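Local atomic coordinates of ribonuclease S-F11 (Nicotiana alata, PDB entry 1IOO), a protein that cleaves RNA as a secreted T2-family ribonuclease of the style and is associated with gametophytic self-incompatibility, by which the plant rejects self pollen. Residues 115-126 with 137-145. Residues are numbered along the deposited sequence; the frame is centred on the assembly and turned at random.
Sequences FDLLRTLQTHRI and IFDAIKTVS. With NAG (2-acetamido-2-deoxy-beta-D-glucopyranose), chain C; NAG (2-acetamido-2-deoxy-beta-D-glucopyranose), chain B.
Two helices of the RNase T2 fold, 117-123 and 134-145, pack here against the central antiparallel sheet, with Leu121 and Thr120 of the first meeting Ala140 of the second. The axes of 117-123 and 137-145 come within 9.1 Å, their N-to-C directions at 124°. No hydrogen bond joins the two segments. Leu121 CD2 touches Ala140 CB at 3.9 Å and also meets Ile141 CD1. The side chains of Leu117 and Ile141 cross at about a right angle, and both also touch Ile166 of strand 162-170. Val144 CG2 lies 3.8 Å from Leu117 CD2 and also reaches Phe115 CD2. The edge of the Phe115 ring faces Val144 O. With chi1 at -64°, Thr120 CG2 stands anti to the backbone N and comes to 3.4 Å from Ala140 O. A Schellman motif with Arg125 at C' ends the first helix. Next to this turn, the His124 ring lies flat over Ala140, whose CA is 3.7 Å from the ring centroid and 7° off its normal, a CH-pi contact. A serine in place of His124 would probably leave Ala140 without its flat cover and open a gap beside Thr143. Thr143 OG1 itself donates to Ala140 O at 2.6 Å, tilted some way from the carbonyl plane.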
ATOM      1  N   PHE A 115      -5.651   6.174  -8.367  1.00 11.45           N
ATOM      2  CA  PHE A 115      -6.527   5.025  -8.362  1.00 11.18           C
ATOM      3  C   PHE A 115      -7.719   5.164  -7.437  1.00 11.17           C
ATOM      4  O   PHE A 115      -7.729   5.927  -6.470  1.00 11.81           O
ATOM      5  CB  PHE A 115      -5.771   3.760  -7.927  1.00 12.35           C
ATOM      6  CG  PHE A 115      -4.513   3.504  -8.698  1.00 12.13           C
ATOM      7  CD1 PHE A 115      -3.270   3.836  -8.163  1.00 12.11           C
ATOM      8  CD2 PHE A 115      -4.570   2.957  -9.971  1.00 11.95           C
ATOM      9  CE1 PHE A 115      -2.094   3.624  -8.896  1.00 12.09           C
ATOM     10  CE2 PHE A 115      -3.411   2.741 -10.713  1.00 12.30           C
ATOM     11  CZ  PHE A 115      -2.172   3.073 -10.180  1.00 12.56           C
ATOM     12  N   ASP A 116      -8.744   4.408  -7.803  1.00 11.28           N
ATOM     13  CA  ASP A 116      -9.930   4.202  -7.014  1.00 10.85           C
ATOM     14  C   ASP A 116     -10.272   2.736  -7.142  1.00 10.56           C
ATOM     15  O   ASP A 116     -11.206   2.355  -7.845  1.00 10.92           O
ATOM     16  CB  ASP A 116     -11.107   5.062  -7.491  1.00 13.54           C
ATOM     17  CG  ASP A 116     -12.286   5.014  -6.529  1.00 16.17           C
ATOM     18  OD1 ASP A 116     -12.306   4.124  -5.644  1.00 15.42           O
ATOM     19  OD2 ASP A 116     -13.201   5.858  -6.659  1.00 17.88           O
ATOM     20  N   LEU A 117      -9.421   1.912  -6.536  1.00  9.88           N
ATOM     21  CA  LEU A 117      -9.526   0.465  -6.642  1.00 10.02           C
ATOM     22  C   LEU A 117     -10.856  -0.057  -6.150  1.00  9.45           C
ATOM     23  O   LEU A 117     -11.364  -1.044  -6.675  1.00  9.03           O
ATOM     24  CB  LEU A 117      -8.365  -0.211  -5.906  1.00  9.55           C
ATOM     25  CG  LEU A 117      -6.955   0.191  -6.359  1.00 10.68           C
ATOM     26  CD1 LEU A 117      -5.941  -0.713  -5.676  1.00 13.39           C
ATOM     27  CD2 LEU A 117      -6.816   0.079  -7.878  1.00  9.77           C
ATOM     28  N   LEU A 118     -11.421   0.581  -5.132  1.00 10.78           N
ATOM     29  CA  LEU A 118     -12.709   0.144  -4.634  1.00 10.28           C
ATOM     30  C   LEU A 118     -13.767   0.244  -5.734  1.00  9.62           C
ATOM     31  O   LEU A 118     -14.575  -0.665  -5.920  1.00 10.16           O
ATOM     32  CB  LEU A 118     -13.126   0.979  -3.419  1.00 11.45           C
ATOM     33  CG  LEU A 118     -14.402   0.491  -2.735  1.00 12.38           C
ATOM     34  CD1 LEU A 118     -14.232  -0.950  -2.270  1.00 11.15           C
ATOM     35  CD2 LEU A 118     -14.715   1.393  -1.555  1.00 13.74           C
ATOM     36  N   ARG A 119     -13.741   1.353  -6.469  1.00 10.69           N
ATOM     37  CA  ARG A 119     -14.678   1.565  -7.565  1.00 11.82           C
ATOM     38  C   ARG A 119     -14.365   0.626  -8.740  1.00 10.53           C
ATOM     39  O   ARG A 119     -15.269   0.069  -9.363  1.00 12.08           O
ATOM     40  CB  ARG A 119     -14.625   3.031  -8.010  1.00 12.21           C
ATOM     41  CG  ARG A 119     -15.489   3.376  -9.222  1.00 12.36           C
ATOM     42  CD  ARG A 119     -16.965   3.086  -8.996  1.00 14.34           C
ATOM     43  NE  ARG A 119     -17.764   3.555 -10.129  1.00 17.84           N
ATOM     44  CZ  ARG A 119     -19.012   3.174 -10.379  1.00 20.52           C
ATOM     45  NH1 ARG A 119     -19.623   2.312  -9.579  1.00 22.19           N
ATOM     46  NH2 ARG A 119     -19.651   3.652 -11.443  1.00 21.84           N
ATOM     47  N   THR A 120     -13.080   0.452  -9.034  1.00 11.05           N
ATOM     48  CA  THR A 120     -12.671  -0.447 -10.108  1.00 11.27           C
ATOM     49  C   THR A 120     -13.144  -1.870  -9.829  1.00 10.88           C
ATOM     50  O   THR A 120     -13.657  -2.555 -10.713  1.00 12.07           O
ATOM     51  CB  THR A 120     -11.143  -0.426 -10.295  1.00 11.44           C
ATOM     52  OG1 THR A 120     -10.747   0.883 -10.722  1.00 12.06           O
ATOM     53  CG2 THR A 120     -10.717  -1.453 -11.341  1.00 11.61           C
ATOM     54  N   LEU A 121     -12.984  -2.313  -8.588  1.00  9.49           N
ATOM     55  CA  LEU A 121     -13.442  -3.637  -8.225  1.00  9.28           C
ATOM     56  C   LEU A 121     -14.960  -3.728  -8.364  1.00  8.03           C
ATOM     57  O   LEU A 121     -15.487  -4.698  -8.905  1.00  8.78           O
ATOM     58  CB  LEU A 121     -12.993  -3.965  -6.793  1.00  8.68           C
ATOM     59  CG  LEU A 121     -11.488  -4.254  -6.688  1.00  7.91           C
ATOM     60  CD1 LEU A 121     -11.037  -4.245  -5.235  1.00  9.49           C
ATOM     61  CD2 LEU A 121     -11.180  -5.593  -7.346  1.00  9.53           C
ATOM     62  N   GLN A 122     -15.653  -2.687  -7.918  1.00  9.89           N
ATOM     63  CA  GLN A 122     -17.108  -2.659  -7.981  1.00  9.59           C
ATOM     64  C   GLN A 122     -17.622  -2.788  -9.420  1.00 10.25           C
ATOM     65  O   GLN A 122     -18.581  -3.520  -9.671  1.00 11.47           O
ATOM     66  CB  GLN A 122     -17.655  -1.378  -7.347  1.00 11.06           C
ATOM     67  CG  GLN A 122     -19.170  -1.249  -7.493  1.00 13.22           C
ATOM     68  CD  GLN A 122     -19.715   0.023  -6.875  1.00 16.26           C
ATOM     69  OE1 GLN A 122     -19.166   1.107  -7.064  1.00 19.00           O
ATOM     70  NE2 GLN A 122     -20.812  -0.104  -6.137  1.00 21.79           N
ATOM     71  N   THR A 123     -16.987  -2.088 -10.355  1.00 11.92           N
ATOM     72  CA  THR A 123     -17.411  -2.147 -11.755  1.00 13.15           C
ATOM     73  C   THR A 123     -17.120  -3.518 -12.367  1.00 13.79           C
ATOM     74  O   THR A 123     -17.596  -3.837 -13.457  1.00 13.94           O
ATOM     75  CB  THR A 123     -16.763  -1.024 -12.606  1.00 14.53           C
ATOM     76  OG1 THR A 123     -15.337  -1.155 -12.608  1.00 18.99           O
ATOM     77  CG2 THR A 123     -17.148   0.333 -12.047  1.00 16.54           C
ATOM     78  N   HIS A 124     -16.326  -4.316 -11.658  1.00 13.32           N
ATOM     79  CA  HIS A 124     -16.026  -5.681 -12.073  1.00 12.98           C
ATOM     80  C   HIS A 124     -16.854  -6.670 -11.246  1.00 13.83           C
ATOM     81  O   HIS A 124     -16.594  -7.874 -11.231  1.00 13.61           O
ATOM     82  CB  HIS A 124     -14.529  -5.968 -11.914  1.00 12.10           C
ATOM     83  CG  HIS A 124     -13.674  -5.313 -12.954  1.00 12.44           C
ATOM     84  ND1 HIS A 124     -13.207  -5.981 -14.068  1.00 13.87           N
ATOM     85  CD2 HIS A 124     -13.191  -4.051 -13.045  1.00 11.55           C
ATOM     86  CE1 HIS A 124     -12.471  -5.160 -14.796  1.00 11.20           C
ATOM     87  NE2 HIS A 124     -12.445  -3.982 -14.198  1.00 15.29           N
ATOM     88  N   ARG A 125     -17.848  -6.125 -10.551  1.00 15.18           N
ATOM     89  CA  ARG A 125     -18.767  -6.898  -9.723  1.00 14.42           C
ATOM     90  C   ARG A 125     -18.063  -7.558  -8.549  1.00 14.34           C
ATOM     91  O   ARG A 125     -18.428  -8.653  -8.120  1.00 15.52           O
ATOM     92  CB  ARG A 125     -19.521  -7.907 -10.588  1.00 18.23           C
ATOM     93  CG  ARG A 125     -20.375  -7.192 -11.632  1.00 19.80           C
ATOM     94  CD  ARG A 125     -21.237  -8.126 -12.456  1.00 25.37           C
ATOM     95  NE  ARG A 125     -22.004  -7.374 -13.446  1.00 30.06           N
ATOM     96  CZ  ARG A 125     -22.874  -7.916 -14.292  1.00 32.08           C
ATOM     97  NH1 ARG A 125     -23.096  -9.223 -14.271  1.00 35.13           N
ATOM     98  NH2 ARG A 125     -23.518  -7.148 -15.163  1.00 32.92           N
ATOM     99  N   ILE A 126     -17.045  -6.878  -8.035  1.00 11.87           N
ATOM    100  CA  ILE A 126     -16.309  -7.344  -6.864  1.00 10.95           C
ATOM    101  C   ILE A 126     -16.466  -6.331  -5.739  1.00 10.97           C
ATOM    102  O   ILE A 126     -15.915  -5.234  -5.804  1.00 11.19           O
ATOM    103  CB  ILE A 126     -14.803  -7.541  -7.192  1.00  9.28           C
ATOM    104  CG1 ILE A 126     -14.639  -8.657  -8.232  1.00 11.42           C
ATOM    105  CG2 ILE A 126     -14.022  -7.902  -5.930  1.00  8.71           C
ATOM    106  CD1 ILE A 126     -13.221  -8.787  -8.776  1.00  9.47           C
ATOM    107  N   ILE A 137      -9.982 -10.897  -9.155  1.00 11.59           N
ATOM    108  CA  ILE A 137      -9.457  -9.718  -8.484  1.00  9.00           C
ATOM    109  C   ILE A 137      -8.258  -9.163  -9.256  1.00  8.76           C
ATOM    110  O   ILE A 137      -8.190  -7.969  -9.549  1.00  8.50           O
ATOM    111  CB  ILE A 137      -9.026 -10.053  -7.033  1.00  8.23           C
ATOM    112  CG1 ILE A 137     -10.257 -10.435  -6.212  1.00 10.56           C
ATOM    113  CG2 ILE A 137      -8.323  -8.852  -6.396  1.00  9.37           C
ATOM    114  CD1 ILE A 137      -9.927 -11.038  -4.858  1.00 10.49           C
ATOM    115  N   PHE A 138      -7.327 -10.051  -9.589  1.00  9.61           N
ATOM    116  CA  PHE A 138      -6.133  -9.689 -10.349  1.00  9.69           C
ATOM    117  C   PHE A 138      -6.507  -8.986 -11.666  1.00 10.34           C
ATOM    118  O   PHE A 138      -6.003  -7.903 -11.967  1.00 10.87           O
ATOM    119  CB  PHE A 138      -5.327 -10.960 -10.636  1.00 10.60           C
ATOM    120  CG  PHE A 138      -4.077 -10.735 -11.437  1.00  9.64           C
ATOM    121  CD1 PHE A 138      -2.848 -10.570 -10.808  1.00 11.17           C
ATOM    122  CD2 PHE A 138      -4.126 -10.706 -12.825  1.00 10.29           C
ATOM    123  CE1 PHE A 138      -1.682 -10.379 -11.558  1.00 11.81           C
ATOM    124  CE2 PHE A 138      -2.971 -10.517 -13.577  1.00 12.17           C
ATOM    125  CZ  PHE A 138      -1.750 -10.354 -12.941  1.00 12.99           C
ATOM    126  N   ASP A 139      -7.393  -9.607 -12.440  1.00 10.20           N
ATOM    127  CA  ASP A 139      -7.815  -9.044 -13.722  1.00 11.04           C
ATOM    128  C   ASP A 139      -8.414  -7.644 -13.562  1.00 10.36           C
ATOM    129  O   ASP A 139      -8.115  -6.741 -14.343  1.00 10.77           O
ATOM    130  CB  ASP A 139      -8.835  -9.960 -14.406  1.00 13.60           C
ATOM    131  CG  ASP A 139      -8.207 -11.224 -14.974  1.00 15.91           C
ATOM    132  OD1 ASP A 139      -6.962 -11.297 -15.061  1.00 17.16           O
ATOM    133  OD2 ASP A 139      -8.967 -12.144 -15.354  1.00 17.74           O
ATOM    134  N   ALA A 140      -9.266  -7.470 -12.558  1.00 10.27           N
ATOM    135  CA  ALA A 140      -9.898  -6.180 -12.320  1.00  9.15           C
ATOM    136  C   ALA A 140      -8.859  -5.089 -12.051  1.00  9.10           C
ATOM    137  O   ALA A 140      -8.919  -4.003 -12.628  1.00 10.11           O
ATOM    138  CB  ALA A 140     -10.872  -6.289 -11.150  1.00  8.32           C
ATOM    139  N   ILE A 141      -7.901  -5.382 -11.180  1.00  9.25           N
ATOM    140  CA  ILE A 141      -6.875  -4.403 -10.842  1.00  8.54           C
ATOM    141  C   ILE A 141      -5.964  -4.104 -12.033  1.00  9.18           C
ATOM    142  O   ILE A 141      -5.578  -2.959 -12.251  1.00  9.82           O
ATOM    143  CB  ILE A 141      -6.032  -4.892  -9.639  1.00  7.76           C
ATOM    144  CG1 ILE A 141      -6.941  -5.086  -8.415  1.00  8.28           C
ATOM    145  CG2 ILE A 141      -4.920  -3.902  -9.327  1.00  7.74           C
ATOM    146  CD1 ILE A 141      -7.699  -3.825  -7.974  1.00  9.53           C
ATOM    147  N   LYS A 142      -5.641  -5.123 -12.820  1.00  9.03           N
ATOM    148  CA  LYS A 142      -4.742  -4.917 -13.951  1.00  9.81           C
ATOM    149  C   LYS A 142      -5.324  -3.952 -14.980  1.00 11.16           C
ATOM    150  O   LYS A 142      -4.586  -3.384 -15.787  1.00 10.68           O
ATOM    151  CB  LYS A 142      -4.378  -6.245 -14.618  1.00 10.99           C
ATOM    152  CG  LYS A 142      -3.189  -6.114 -15.567  1.00 11.53           C
ATOM    153  CD  LYS A 142      -2.715  -7.466 -16.062  1.00 12.41           C
ATOM    154  CE  LYS A 142      -1.512  -7.313 -16.987  1.00 13.10           C
ATOM    155  NZ  LYS A 142      -1.042  -8.651 -17.431  1.00 16.45           N
ATOM    156  N   THR A 143      -6.637  -3.754 -14.961  1.00 10.45           N
ATOM    157  CA  THR A 143      -7.240  -2.821 -15.912  1.00 11.18           C
ATOM    158  C   THR A 143      -6.758  -1.399 -15.667  1.00 12.58           C
ATOM    159  O   THR A 143      -6.808  -0.557 -16.568  1.00 13.67           O
ATOM    160  CB  THR A 143      -8.789  -2.827 -15.885  1.00 11.36           C
ATOM    161  OG1 THR A 143      -9.269  -2.400 -14.604  1.00 12.61           O
ATOM    162  CG2 THR A 143      -9.316  -4.212 -16.212  1.00 11.61           C
ATOM    163  N   VAL A 144      -6.285  -1.127 -14.452  1.00 11.40           N
ATOM    164  CA  VAL A 144      -5.790   0.205 -14.123  1.00 13.68           C
ATOM    165  C   VAL A 144      -4.287   0.197 -13.848  1.00 12.08           C
ATOM    166  O   VAL A 144      -3.613   1.214 -14.030  1.00 14.38           O
ATOM    167  CB  VAL A 144      -6.543   0.827 -12.917  1.00 13.02           C
ATOM    168  CG1 VAL A 144      -8.005   1.053 -13.279  1.00 12.95           C
ATOM    169  CG2 VAL A 144      -6.425  -0.065 -11.698  1.00 12.77           C
ATOM    170  N   SER A 145      -3.754  -0.939 -13.408  1.00 11.41           N
ATOM    171  CA  SER A 145      -2.316  -1.023 -13.160  1.00 11.82           C
ATOM    172  C   SER A 145      -1.551  -1.226 -14.468  1.00 12.04           C
ATOM    173  O   SER A 145      -0.352  -0.945 -14.543  1.00 11.77           O
ATOM    174  CB  SER A 145      -1.983  -2.146 -12.163  1.00 10.21           C
ATOM    175  OG  SER A 145      -2.260  -3.431 -12.688  1.00 11.13           O
TER
HETATM  176  C1  NAG C   2     -10.026  10.237  -5.649  1.00 12.91           C
HETATM  177  C2  NAG C   2     -10.024  10.626  -7.123  1.00 14.26           C
HETATM  178  C3  NAG C   2      -9.502  12.059  -7.298  1.00 16.59           C
HETATM  179  C4  NAG C   2     -10.275  13.040  -6.389  1.00 18.12           C
HETATM  180  C5  NAG C   2     -10.276  12.515  -4.946  1.00 18.08           C
HETATM  181  C6  NAG C   2     -11.118  13.361  -4.009  1.00 19.58           C
HETATM  182  C7  NAG C   2      -9.771   8.853  -8.732  1.00 14.02           C
HETATM  183  C8  NAG C   2      -8.872   7.820  -9.387  1.00 14.02           C
HETATM  184  N2  NAG C   2      -9.206   9.696  -7.875  1.00 12.97           N
HETATM  185  O3  NAG C   2      -9.657  12.437  -8.658  1.00 17.13           O
HETATM  186  O4  NAG C   2      -9.658  14.349  -6.413  1.00 20.51           O
HETATM  187  O5  NAG C   2     -10.814  11.176  -4.900  1.00 16.06           O
HETATM  188  O6  NAG C   2     -12.491  13.318  -4.372  1.00 24.10           O
HETATM  189  O7  NAG C   2     -10.972   8.877  -9.004  1.00 16.46           O
HETATM  190  C1  NAG B   1     -11.297   6.328  -2.321  1.00 12.17           C
HETATM  191  C2  NAG B   1     -12.349   7.417  -2.590  1.00 13.18           C
HETATM  192  C3  NAG B   1     -12.199   7.980  -4.000  1.00 14.22           C
HETATM  193  C4  NAG B   1     -10.773   8.480  -4.186  1.00 11.77           C
HETATM  194  C5  NAG B   1      -9.808   7.319  -3.939  1.00 11.32           C
HETATM  195  C6  NAG B   1      -8.361   7.742  -4.081  1.00 12.65           C
HETATM  196  C7  NAG B   1     -14.656   7.638  -1.922  1.00 19.14           C
HETATM  197  C8  NAG B   1     -16.078   7.131  -2.092  1.00 20.40           C
HETATM  198  N2  NAG B   1     -13.682   6.876  -2.413  1.00 16.44           N
HETATM  199  O3  NAG B   1     -13.112   9.053  -4.182  1.00 15.46           O
HETATM  200  O4  NAG B   1     -10.609   8.984  -5.522  1.00 12.42           O
HETATM  201  O5  NAG B   1      -9.974   6.827  -2.591  1.00 11.91           O
HETATM  202  O6  NAG B   1      -7.998   8.662  -3.062  1.00 16.22           O
HETATM  203  O7  NAG B   1     -14.449   8.712  -1.349  1.00 21.46           O